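Local coordinates for single-stranded DNA-binding protein (Enterobacter phage Enc34, PDB 5ODK) that probably binds single-stranded DNA through an OB fold during phage DNA replication, at residues 47-59 with 104-118. Numbering follows the deposited sequence. Where two conformers were deposited one is given.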
ATOM      1  N   PRO A  47     -16.651   6.760  -4.525  1.00 38.64           N
ATOM      2  CA  PRO A  47     -15.402   7.126  -5.201  1.00 29.18           C
ATOM      3  C   PRO A  47     -14.184   6.687  -4.369  1.00 24.44           C
ATOM      4  O   PRO A  47     -14.303   6.616  -3.142  1.00 29.61           O
ATOM      5  CB  PRO A  47     -15.486   8.658  -5.323  1.00 32.70           C
ATOM      6  CG  PRO A  47     -16.841   9.066  -4.870  1.00 36.48           C
ATOM      7  CD  PRO A  47     -17.418   7.932  -4.064  1.00 38.10           C
ATOM      8  N   LYS A  48     -13.029   6.397  -4.990  1.00 24.11           N
ATOM      9  CA  LYS A  48     -11.860   5.964  -4.227  1.00 19.63           C
ATOM     10  C   LYS A  48     -10.539   6.697  -4.532  1.00 17.32           C
ATOM     11  O   LYS A  48     -10.189   7.027  -5.648  1.00 22.77           O
ATOM     12  CB  LYS A  48     -11.568   4.471  -4.402  1.00 23.56           C
ATOM     13  CG  LYS A  48     -12.734   3.534  -4.121  1.00 30.04           C
ATOM     14  CD  LYS A  48     -12.811   3.069  -2.691  1.00 32.93           C
ATOM     15  CE  LYS A  48     -13.846   1.955  -2.574  1.00 37.33           C
ATOM     16  NZ  LYS A  48     -14.214   1.660  -1.163  1.00 48.56           N
ATOM     17  N   TYR A  49      -9.803   6.873  -3.472  1.00 12.81           N
ATOM     18  CA  TYR A  49      -8.377   7.204  -3.517  1.00 11.96           C
ATOM     19  C   TYR A  49      -7.591   5.890  -3.680  1.00 11.57           C
ATOM     20  O   TYR A  49      -8.039   4.851  -3.195  1.00 13.59           O
ATOM     21  CB  TYR A  49      -7.991   7.905  -2.234  1.00 12.46           C
ATOM     22  CG  TYR A  49      -8.747   9.191  -2.007  1.00 12.19           C
ATOM     23  CD1 TYR A  49      -9.945   9.214  -1.352  1.00 14.55           C
ATOM     24  CD2 TYR A  49      -8.249  10.394  -2.471  1.00 13.61           C
ATOM     25  CE1 TYR A  49     -10.659  10.398  -1.169  1.00 15.67           C
ATOM     26  CE2 TYR A  49      -8.940  11.585  -2.280  1.00 15.80           C
ATOM     27  CZ  TYR A  49     -10.146  11.581  -1.630  1.00 16.17           C
ATOM     28  OH  TYR A  49     -10.801  12.767  -1.425  1.00 18.95           O
ATOM     29  N   SER A  50      -6.447   5.938  -4.330  1.00 11.13           N
ATOM     30  CA  SER A  50      -5.692   4.704  -4.543  1.00 11.41           C
ATOM     31  C   SER A  50      -4.218   4.969  -4.824  1.00 10.93           C
ATOM     32  O   SER A  50      -3.839   6.098  -5.181  1.00 12.03           O
ATOM     33  CB  SER A  50      -6.329   3.891  -5.667  1.00 14.78           C
ATOM     34  OG  SER A  50      -6.215   4.577  -6.879  1.00 16.98           O
ATOM     35  N   ILE A  51      -3.417   3.926  -4.734  1.00 11.83           N
ATOM     36  CA  ILE A  51      -2.049   3.955  -5.162  1.00 11.68           C
ATOM     37  C   ILE A  51      -1.595   2.510  -5.392  1.00 12.14           C
ATOM     38  O   ILE A  51      -2.165   1.577  -4.781  1.00 13.10           O
ATOM     39  CB  ILE A  51      -1.148   4.658  -4.093  1.00 12.19           C
ATOM     40  CG1 ILE A  51       0.163   5.165  -4.675  1.00 13.11           C
ATOM     41  CG2 ILE A  51      -0.930   3.727  -2.900  1.00 13.31           C
ATOM     42  CD1 ILE A  51       0.837   6.186  -3.754  1.00 15.04           C
ATOM     43  N   THR A  52      -0.588   2.350  -6.246  1.00 11.54           N
ATOM     44  CA  THR A  52       0.141   1.110  -6.365  1.00 11.67           C
ATOM     45  C   THR A  52       1.536   1.363  -5.783  1.00 11.73           C
ATOM     46  O   THR A  52       2.155   2.403  -6.030  1.00 13.23           O
ATOM     47  CB  THR A  52       0.188   0.648  -7.828  1.00 14.48           C
ATOM     48  OG1 THR A  52      -1.138   0.294  -8.231  1.00 19.35           O
ATOM     49  CG2 THR A  52       1.118  -0.563  -7.977  1.00 15.97           C
ATOM     50  N   LEU A  53       2.027   0.395  -5.023  1.00 11.33           N
ATOM     51  CA  LEU A  53       3.348   0.465  -4.386  1.00 11.92           C
ATOM     52  C   LEU A  53       4.194  -0.649  -4.944  1.00 12.32           C
ATOM     53  O   LEU A  53       3.776  -1.819  -4.939  1.00 14.72           O
ATOM     54  CB  LEU A  53       3.222   0.358  -2.882  1.00 12.77           C
ATOM     55  CG  LEU A  53       2.266   1.351  -2.224  1.00 12.92           C
ATOM     56  CD1 LEU A  53       2.085   1.010  -0.764  1.00 14.82           C
ATOM     57  CD2 LEU A  53       2.713   2.806  -2.356  1.00 13.70           C
ATOM     58  N   LEU A  54       5.371  -0.307  -5.466  1.00 12.84           N
ATOM     59  CA  LEU A  54       6.304  -1.255  -6.003  1.00 12.39           C
ATOM     60  C   LEU A  54       7.390  -1.443  -4.972  1.00 12.76           C
ATOM     61  O   LEU A  54       8.181  -0.527  -4.684  1.00 13.25           O
ATOM     62  CB  LEU A  54       6.858  -0.718  -7.305  1.00 13.98           C
ATOM     63  CG  LEU A  54       5.820  -0.412  -8.364  1.00 15.19           C
ATOM     64  CD1 LEU A  54       6.487   0.206  -9.567  1.00 17.17           C
ATOM     65  CD2 LEU A  54       5.004  -1.639  -8.764  1.00 16.72           C
ATOM     66  N   MET A  55       7.414  -2.628  -4.357  1.00 13.61           N
ATOM     67  CA  MET A  55       8.251  -2.860  -3.200  1.00 14.10           C
ATOM     68  C   MET A  55       9.416  -3.778  -3.600  1.00 14.05           C
ATOM     69  O   MET A  55       9.205  -4.958  -3.885  1.00 14.13           O
ATOM     70  CB  MET A  55       7.385  -3.464  -2.094  1.00 16.24           C
ATOM     71  CG  MET A  55       8.116  -3.694  -0.820  1.00 17.14           C
ATOM     72  SD  MET A  55       6.979  -4.027   0.538  1.00 17.96           S
ATOM     73  CE  MET A  55       6.552  -5.720   0.218  1.00 17.30           C
ATOM     74  N   PRO A  56      10.670  -3.260  -3.641  1.00 12.91           N
ATOM     75  CA  PRO A  56      11.806  -4.111  -4.062  1.00 14.25           C
ATOM     76  C   PRO A  56      11.960  -5.355  -3.201  1.00 15.00           C
ATOM     77  O   PRO A  56      12.074  -5.289  -1.976  1.00 16.08           O
ATOM     78  CB  PRO A  56      12.994  -3.180  -3.945  1.00 15.07           C
ATOM     79  CG  PRO A  56      12.419  -1.818  -4.213  1.00 15.65           C
ATOM     80  CD  PRO A  56      11.065  -1.842  -3.544  1.00 14.63           C
ATOM     81  N   LYS A  57      11.946  -6.502  -3.862  1.00 14.94           N
ATOM     82  CA  LYS A  57      12.002  -7.776  -3.133  1.00 14.76           C
ATOM     83  C   LYS A  57      13.257  -7.919  -2.287  1.00 16.21           C
ATOM     84  O   LYS A  57      13.189  -8.429  -1.168  1.00 19.57           O
ATOM     85  CB  LYS A  57      11.937  -8.945  -4.106  1.00 15.90           C
ATOM     86  CG  LYS A  57      10.622  -9.089  -4.853  1.00 15.06           C
ATOM     87  CD  LYS A  57      10.645 -10.291  -5.768  1.00 17.06           C
ATOM     88  CE  LYS A  57       9.309 -10.586  -6.431  1.00 16.47           C
ATOM     89  NZ  LYS A  57       9.455 -11.723  -7.373  1.00 18.27           N
ATOM     90  N   ASP A  58      14.396  -7.475  -2.819  1.00 16.74           N
ATOM     91  CA  ASP A  58      15.683  -7.725  -2.183  1.00 19.24           C
ATOM     92  C   ASP A  58      15.869  -6.963  -0.899  1.00 18.03           C
ATOM     93  O   ASP A  58      16.660  -7.374  -0.097  1.00 22.50           O
ATOM     94  CB  ASP A  58      16.858  -7.530  -3.155  1.00 22.95           C
ATOM     95  CG  ASP A  58      17.044  -6.102  -3.656  1.00 25.36           C
ATOM     96  OD1 ASP A  58      16.174  -5.223  -3.496  1.00 24.78           O
ATOM     97  OD2 ASP A  58      18.121  -5.878  -4.261  1.00 35.33           O
ATOM     98  N   THR A  59      15.112  -5.891  -0.677  1.00 16.37           N
ATOM     99  CA  THR A  59      15.215  -5.085   0.551  1.00 16.34           C
ATOM    100  C   THR A  59      13.943  -5.066   1.406  1.00 15.91           C
ATOM    101  O   THR A  59      13.866  -4.335   2.407  1.00 18.42           O
ATOM    102  CB  THR A  59      15.580  -3.641   0.189  1.00 17.39           C
ATOM    103  OG1 THR A  59      14.604  -3.170  -0.748  1.00 18.57           O
ATOM    104  CG2 THR A  59      16.970  -3.593  -0.401  1.00 19.06           C
ATOM    105  N   GLU A 104       8.825  -1.731 -14.946  1.00 25.65           N
ATOM    106  CA  GLU A 104       9.058  -1.174 -13.630  1.00 21.23           C
ATOM    107  C   GLU A 104       8.676  -2.132 -12.497  1.00 18.93           C
ATOM    108  O   GLU A 104       8.995  -1.863 -11.343  1.00 17.68           O
ATOM    109  CB  GLU A 104       8.285   0.135 -13.479  1.00 19.64           C
ATOM    110  CG  GLU A 104       6.771   0.022 -13.312  1.00 22.52           C
ATOM    111  CD  GLU A 104       5.942  -0.144 -14.576  1.00 28.25           C
ATOM    112  OE1 GLU A 104       6.495  -0.285 -15.702  1.00 31.00           O
ATOM    113  OE2 GLU A 104       4.698  -0.158 -14.396  1.00 29.97           O
ATOM    114  N   CYS A 105       7.964  -3.216 -12.820  1.00 19.02           N
ATOM    115  CA  CYS A 105       7.576  -4.240 -11.837  1.00 17.83           C
ATOM    116  C   CYS A 105       8.629  -5.341 -11.627  1.00 18.05           C
ATOM    117  O   CYS A 105       8.468  -6.189 -10.749  1.00 18.25           O
ATOM    118  CB  CYS A 105       6.220  -4.838 -12.224  1.00 19.86           C
ATOM    119  SG  CYS A 105       4.858  -3.661 -12.215  1.00 21.06           S
ATOM    120  N   GLU A 106       9.712  -5.307 -12.391  1.00 18.68           N
ATOM    121  CA  GLU A 106      10.737  -6.356 -12.272  1.00 21.19           C
ATOM    122  C   GLU A 106      11.377  -6.280 -10.888  1.00 18.94           C
ATOM    123  O   GLU A 106      11.759  -5.212 -10.393  1.00 20.28           O
ATOM    124  CB  GLU A 106      11.821  -6.206 -13.351  1.00 26.79           C
ATOM    125  CG  GLU A 106      12.934  -7.240 -13.291  1.00 30.76           C
ATOM    126  CD  GLU A 106      13.923  -7.104 -14.425  1.00 39.15           C
ATOM    127  OE1 GLU A 106      14.001  -6.017 -15.048  1.00 47.11           O
ATOM    128  OE2 GLU A 106      14.637  -8.093 -14.679  1.00 51.02           O
ATOM    129  N   GLY A 107      11.494  -7.427 -10.244  1.00 18.35           N
ATOM    130  CA  GLY A 107      12.069  -7.496  -8.911  1.00 18.00           C
ATOM    131  C   GLY A 107      11.250  -6.820  -7.838  1.00 14.79           C
ATOM    132  O   GLY A 107      11.773  -6.501  -6.782  1.00 15.49           O
ATOM    133  N   MET A 108       9.946  -6.666  -8.082  1.00 15.00           N
ATOM    134  CA  MET A 108       9.053  -5.993  -7.143  1.00 14.03           C
ATOM    135  C   MET A 108       7.908  -6.867  -6.671  1.00 13.78           C
ATOM    136  O   MET A 108       7.401  -7.671  -7.456  1.00 15.44           O
ATOM    137  CB  MET A 108       8.393  -4.758  -7.798  1.00 15.29           C
ATOM    138  CG  MET A 108       9.326  -3.730  -8.368  1.00 14.98           C
ATOM    139  SD  MET A 108      10.168  -2.818  -7.064  1.00 15.77           S
ATOM    140  CE  MET A 108      10.702  -1.345  -7.904  1.00 18.82           C
ATOM    141  N   TRP A 109       7.491  -6.673  -5.420  1.00 12.71           N
ATOM    142  CA  TRP A 109       6.139  -6.991  -4.993  1.00 13.64           C
ATOM    143  C   TRP A 109       5.272  -5.796  -5.371  1.00 13.54           C
ATOM    144  O   TRP A 109       5.706  -4.650  -5.219  1.00 15.42           O
ATOM    145  CB  TRP A 109       6.040  -7.238  -3.483  1.00 14.15           C
ATOM    146  CG  TRP A 109       6.935  -8.359  -3.007  1.00 16.12           C
ATOM    147  CD1 TRP A 109       8.070  -8.244  -2.210  1.00 16.29           C
ATOM    148  CD2 TRP A 109       6.819  -9.703  -3.336  1.00 17.06           C
ATOM    149  NE1 TRP A 109       8.626  -9.450  -2.015  1.00 18.87           N
ATOM    150  CE2 TRP A 109       7.884 -10.382  -2.699  1.00 16.67           C
ATOM    151  CE3 TRP A 109       5.899 -10.433  -4.084  1.00 17.08           C
ATOM    152  CZ2 TRP A 109       8.073 -11.758  -2.814  1.00 19.16           C
ATOM    153  CZ3 TRP A 109       6.085 -11.783  -4.214  1.00 18.86           C
ATOM    154  CH2 TRP A 109       7.159 -12.447  -3.575  1.00 20.16           C
ATOM    155  N   VAL A 110       4.051  -6.056  -5.850  1.00 12.31           N
ATOM    156  CA  VAL A 110       3.149  -4.986  -6.318  1.00 12.26           C
ATOM    157  C   VAL A 110       1.981  -4.969  -5.379  1.00 11.59           C
ATOM    158  O   VAL A 110       1.204  -5.924  -5.329  1.00 12.38           O
ATOM    159  CB  VAL A 110       2.699  -5.225  -7.776  1.00 12.66           C
ATOM    160  CG1 VAL A 110       1.807  -4.095  -8.270  1.00 13.20           C
ATOM    161  CG2 VAL A 110       3.927  -5.399  -8.669  1.00 14.89           C
ATOM    162  N   ILE A 111       1.812  -3.854  -4.658  1.00 12.07           N
ATOM    163  CA  ILE A 111       0.740  -3.699  -3.701  1.00 12.53           C
ATOM    164  C   ILE A 111      -0.263  -2.684  -4.226  1.00 11.65           C
ATOM    165  O   ILE A 111       0.126  -1.568  -4.620  1.00 14.41           O
ATOM    166  CB  ILE A 111       1.291  -3.239  -2.344  1.00 13.57           C
ATOM    167  CG1 ILE A 111       2.089  -4.364  -1.670  1.00 14.96           C
ATOM    168  CG2 ILE A 111       0.202  -2.705  -1.440  1.00 14.65           C
ATOM    169  CD1 ILE A 111       2.944  -3.891  -0.520  1.00 18.06           C
ATOM    170  N   SER A 112      -1.551  -3.029  -4.181  1.00 11.77           N
ATOM    171  CA  SER A 112      -2.613  -2.094  -4.512  0.50 12.68           C
ATOM    172  C   SER A 112      -3.384  -1.766  -3.266  1.00 11.99           C
ATOM    173  O   SER A 112      -3.809  -2.654  -2.533  1.00 13.79           O
ATOM    174  CB  SER A 112      -3.547  -2.766  -5.503  0.50 14.63           C
ATOM    175  OG  SER A 112      -2.807  -3.204  -6.612  0.50 16.90           O
ATOM    176  N   ALA A 113      -3.552  -0.473  -2.991  1.00 12.06           N
ATOM    177  CA  ALA A 113      -4.271  -0.030  -1.791  1.00 11.94           C
ATOM    178  C   ALA A 113      -5.231   1.067  -2.204  1.00 11.00           C
ATOM    179  O   ALA A 113      -4.917   1.898  -3.071  1.00 14.44           O
ATOM    180  CB  ALA A 113      -3.295   0.424  -0.720  1.00 13.54           C
ATOM    181  N   ARG A 114      -6.388   1.108  -1.562  1.00 11.40           N
ATOM    182  CA  ARG A 114      -7.448   2.069  -1.896  1.00 11.45           C
ATOM    183  C   ARG A 114      -8.156   2.511  -0.636  1.00 11.07           C
ATOM    184  O   ARG A 114      -8.068   1.876   0.427  1.00 11.54           O
ATOM    185  CB  ARG A 114      -8.461   1.456  -2.866  1.00 14.79           C
ATOM    186  CG  ARG A 114      -7.935   0.848  -4.156  1.00 19.45           C
ATOM    187  CD  ARG A 114      -8.974  -0.060  -4.809  1.00 28.83           C
ATOM    188  NE  ARG A 114     -10.070   0.665  -5.412  1.00 39.14           N
ATOM    189  CZ  ARG A 114     -11.219   0.114  -5.832  1.00 45.88           C
ATOM    190  NH1 ARG A 114     -11.467  -1.186  -5.681  1.00 48.41           N
ATOM    191  NH2 ARG A 114     -12.145   0.884  -6.390  1.00 55.80           N
ATOM    192  N   GLU A 115      -8.894   3.613  -0.717  1.00 11.46           N
ATOM    193  CA  GLU A 115      -9.752   4.026   0.377  1.00 11.67           C
ATOM    194  C   GLU A 115     -10.814   4.990  -0.149  1.00 12.16           C
ATOM    195  O   GLU A 115     -10.607   5.646  -1.154  1.00 15.90           O
ATOM    196  CB  GLU A 115      -8.941   4.643   1.543  1.00 11.97           C
ATOM    197  CG  GLU A 115      -9.028   3.875   2.861  1.00 12.97           C
ATOM    198  CD  GLU A 115     -10.266   4.077   3.685  1.00 15.09           C
ATOM    199  OE1 GLU A 115     -11.202   4.755   3.218  1.00 18.64           O
ATOM    200  OE2 GLU A 115     -10.317   3.609   4.843  1.00 15.37           O
ATOM    201  N   SER A 116     -11.942   5.058   0.547  1.00 13.36           N
ATOM    202  CA  SER A 116     -12.973   6.024   0.165  0.50 14.25           C
ATOM    203  C   SER A 116     -12.767   7.389   0.775  1.00 14.65           C
ATOM    204  O   SER A 116     -13.366   8.326   0.323  1.00 18.55           O
ATOM    205  CB  SER A 116     -14.359   5.508   0.503  0.50 16.28           C
ATOM    206  OG  SER A 116     -14.463   5.240   1.881  0.50 21.54           O
ATOM    207  N   THR A 117     -11.919   7.499   1.771  1.00 13.50           N
ATOM    208  CA  THR A 117     -11.561   8.793   2.314  1.00 14.34           C
ATOM    209  C   THR A 117     -10.095   9.094   2.098  1.00 13.28           C
ATOM    210  O   THR A 117      -9.284   8.178   1.997  1.00 12.90           O
ATOM    211  CB  THR A 117     -11.991   8.879   3.756  1.00 16.69           C
ATOM    212  OG1 THR A 117     -12.053  10.253   4.131  1.00 18.89           O
ATOM    213  CG2 THR A 117     -11.092   8.119   4.672  1.00 16.78           C
ATOM    214  N   ARG A 118      -9.714  10.377   1.994  1.00 12.81           N
ATOM    215  CA  ARG A 118      -8.360  10.705   1.622  1.00 11.97           C
ATOM    216  C   ARG A 118      -7.374  10.246   2.707  1.00 11.60           C
ATOM    217  O   ARG A 118      -7.540  10.576   3.877  1.00 12.89           O
ATOM    218  CB  ARG A 118      -8.211  12.226   1.408  1.00 14.13           C
ATOM    219  CG  ARG A 118      -6.843  12.618   0.834  1.00 15.37           C
ATOM    220  CD  ARG A 118      -6.304  13.992   1.340  1.00 17.43           C
ATOM    221  NE  ARG A 118      -5.977  14.026   2.788  1.00 16.00           N
ATOM    222  CZ  ARG A 118      -6.044  15.095   3.569  1.00 17.15           C
ATOM    223  NH1 ARG A 118      -6.197  16.320   3.049  1.00 20.53           N
ATOM    224  NH2 ARG A 118      -5.830  14.970   4.880  1.00 19.72           N
TER
HETATM  225  O   HOH W   1     -13.346   2.384   1.598  1.00 40.19           O
HETATM  226  O   HOH W   2      10.993 -10.063  -0.614  1.00 24.45           O
HETATM  227  O   HOH W   3      14.472  -6.775  -5.870  1.00 25.58           O
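Lys57 lies along one face of the Trp109 indole, its CG 3.7 Å from the centroid of the five-membered ring in a CH-pi contact. The chain, extended beyond CG, carries CE across the ring system and sets NZ 4.7 Å from the centroid of the six-membered ring in a cation-pi contact; NZ also forms salt bridges with Asp94 and Asp96. At the indole edge a water accepts from Trp109 NE1 and donates to Lys57 O.

Strands 49-56 and 108-115 run antiparallel, joined by eight backbone hydrogen bonds from Tyr49-Glu115 to Met55-Trp109; a ninth, Lys57 N to Gly107 O at 2.9 Å, extends the ladder into the type II turn Cys105-Met108. Buried apolar side chains cluster round Leu54, which sends CD2 to Val110 CG2 (3.9 Å) and to Cys105 SG. Its CB meets Met108 SD; the Met108 chain bends at chi2 (-72°) and brings SD 3.5 Å from Pro56 N. On the other face, buried Met55 reaches Trp109 CD1 and Ile111 CD1 with its CE.

By contrast, Arg114 and Ser116 are exposed: the Lys48 aliphatic chain covers one face of the Arg114 guanidinium, while a water joins Lys48 NZ to Ser116 OG. Nearby, Arg118 CA lies over one face of the Tyr49 ring in a CH-pi contact, 3.6 Å from the centroid and 11° off the normal, with Glu115 O in the ring plane at its edge.

Within this OB-fold sheet, strand 28-34 pairs with the other edge of 49-56, and short strand 92-94 pairs with 108-115. The face bearing Ile51, Leu53 and Ala113 packs against strands 144-156 and 159-173.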